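Local coordinates for protein RavA (Legionella pneumophila str. Paris, PDB 6WO6) that is a largely helical Legionella effector whose molecular activity is not established, probably acting inside the host cell during infection, at residues A[81-86]-A[113-118]. The protein carries 2 engineered substitutions. Numbering follows the deposited sequence.
Sequences LFQAYQ and GELFNN
L115, on the short helix 115-118, reaches across to Q83 and Q86 on one side of the long helix 77-92. Its CA lies 7.2 Å from the CA of Q83, the nearest backbone approach between 81-86 and 113-118. The bond from CA to CB of the leucine points neither at 81-86 nor away from it; with CG anti to the backbone N (chi1 176°), the end of the chain comes nearer to the longer helix, and at CG it forks. Branch CD1 settles against the Q83 backbone and the root of its side chain, with L115 CD1 3.8 Å from Q83 O and 3.9 Å from Q83 CB; the next carbon, Q83 CG, lies 4.2 Å from the same methyl. Branch CD2 faces the following turn and approaches Q86 CB more loosely, at 4.3 Å. The two methyls thus straddle neighbouring turns of the helix, and beyond 81-86 L115 also touches V87 and R90. The Q83 side chain meets the leucine with its aliphatic part, and past CG it is extended. Q86 likewise offers its CB, while its end turns away from L115. F116, next to L115, packs on V87 and I91 and stacks with F111, so the short helix lies on the long one through both residues. Within the same stretch of 77-92, L81 and Y85 pack against helix 54-66, and L81 and A84 against helix 38-51. The join is one of van der Waals contacts, methyls against the Q83 carbonyl oxygen and the first carbons of two glutamine side chains: a small surface seam that buries 147 Å², both sides summed, with no polar pair across it, so that dispersion forces hold the two segments together here.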
# COMPACT_ATOMS: atom_id res chain seq x y z
N LEU A 81 -6.59 -11.11 31.95
CA LEU A 81 -6.34 -12.00 30.82
C LEU A 81 -7.36 -11.78 29.71
O LEU A 81 -7.00 -11.77 28.52
CB LEU A 81 -6.34 -13.45 31.28
CG LEU A 81 -5.76 -14.43 30.25
CD1 LEU A 81 -4.34 -14.02 29.90
CD2 LEU A 81 -5.81 -15.86 30.76
N PHE A 82 -8.63 -11.59 30.06
CA PHE A 82 -9.64 -11.38 29.04
C PHE A 82 -9.45 -10.05 28.33
O PHE A 82 -9.59 -9.96 27.10
CB PHE A 82 -11.04 -11.47 29.64
CG PHE A 82 -12.13 -11.53 28.61
CD1 PHE A 82 -12.34 -12.69 27.88
CD2 PHE A 82 -12.94 -10.44 28.36
CE1 PHE A 82 -13.34 -12.76 26.93
CE2 PHE A 82 -13.94 -10.50 27.41
CZ PHE A 82 -14.14 -11.66 26.69
N GLN A 83 -9.10 -8.99 29.07
CA GLN A 83 -8.84 -7.70 28.43
C GLN A 83 -7.64 -7.79 27.49
O GLN A 83 -7.65 -7.20 26.40
CB GLN A 83 -8.63 -6.62 29.49
CG GLN A 83 -9.91 -6.21 30.21
CD GLN A 83 -9.65 -5.20 31.32
OE1 GLN A 83 -9.86 -4.00 31.14
NE2 GLN A 83 -9.20 -5.68 32.47
N ALA A 84 -6.60 -8.53 27.89
CA ALA A 84 -5.43 -8.68 27.03
C ALA A 84 -5.79 -9.45 25.75
O ALA A 84 -5.36 -9.07 24.65
CB ALA A 84 -4.31 -9.39 27.79
N TYR A 85 -6.55 -10.54 25.89
CA TYR A 85 -7.03 -11.25 24.71
C TYR A 85 -7.84 -10.33 23.81
O TYR A 85 -7.74 -10.41 22.58
CB TYR A 85 -7.86 -12.47 25.11
CG TYR A 85 -8.65 -13.05 23.95
CD1 TYR A 85 -8.04 -13.90 23.03
CD2 TYR A 85 -9.99 -12.75 23.76
CE1 TYR A 85 -8.75 -14.42 21.96
CE2 TYR A 85 -10.71 -13.27 22.70
CZ TYR A 85 -10.08 -14.11 21.80
OH TYR A 85 -10.79 -14.63 20.74
N GLN A 86 -8.67 -9.47 24.40
CA GLN A 86 -9.46 -8.53 23.61
C GLN A 86 -8.56 -7.61 22.80
O GLN A 86 -8.79 -7.40 21.60
CB GLN A 86 -10.38 -7.72 24.52
CG GLN A 86 -11.59 -8.49 25.04
CD GLN A 86 -12.62 -8.72 23.96
OE1 GLN A 86 -13.43 -7.83 23.66
NE2 GLN A 86 -12.61 -9.91 23.37
N GLY A 113 -10.81 3.66 24.43
CA GLY A 113 -9.71 4.49 24.89
C GLY A 113 -8.98 3.88 26.08
O GLY A 113 -7.76 3.76 26.07
N GLU A 114 -9.73 3.47 27.10
CA GLU A 114 -9.08 2.99 28.32
C GLU A 114 -8.59 1.55 28.18
O GLU A 114 -7.62 1.17 28.85
CB GLU A 114 -10.03 3.11 29.52
CG GLU A 114 -11.20 2.15 29.52
CD GLU A 114 -11.99 2.20 30.82
OE1 GLU A 114 -11.61 2.99 31.71
OE2 GLU A 114 -12.98 1.45 30.94
N LEU A 115 -9.22 0.74 27.33
CA LEU A 115 -8.71 -0.61 27.10
C LEU A 115 -7.32 -0.56 26.48
O LEU A 115 -6.40 -1.27 26.93
CB LEU A 115 -9.67 -1.40 26.21
CG LEU A 115 -9.20 -2.80 25.81
CD1 LEU A 115 -8.96 -3.65 27.05
CD2 LEU A 115 -10.19 -3.48 24.88
N PHE A 116 -7.13 0.27 25.45
CA PHE A 116 -5.83 0.44 24.82
C PHE A 116 -4.97 1.49 25.52
O PHE A 116 -3.85 1.75 25.07
CB PHE A 116 -6.01 0.81 23.34
CG PHE A 116 -6.50 -0.33 22.49
CD1 PHE A 116 -7.85 -0.62 22.42
CD2 PHE A 116 -5.62 -1.11 21.78
CE1 PHE A 116 -8.31 -1.67 21.65
CE2 PHE A 116 -6.06 -2.17 21.01
CZ PHE A 116 -7.41 -2.44 20.94
N ASN A 117 -5.47 2.09 26.60
CA ASN A 117 -4.66 2.96 27.44
C ASN A 117 -4.02 2.19 28.59
O ASN A 117 -2.85 2.43 28.93
CB ASN A 117 -5.52 4.10 27.99
CG ASN A 117 -4.71 5.12 28.78
OD1 ASN A 117 -3.55 5.39 28.46
ND2 ASN A 117 -5.32 5.68 29.81
N ASN A 118 -4.76 1.26 29.19
CA ASN A 118 -4.20 0.40 30.22
C ASN A 118 -3.22 -0.61 29.63
O ASN A 118 -2.15 -0.85 30.19
CB ASN A 118 -5.32 -0.32 30.98
CG ASN A 118 -6.21 0.63 31.75
OD1 ASN A 118 -5.73 1.57 32.39
ND2 ASN A 118 -7.52 0.38 31.70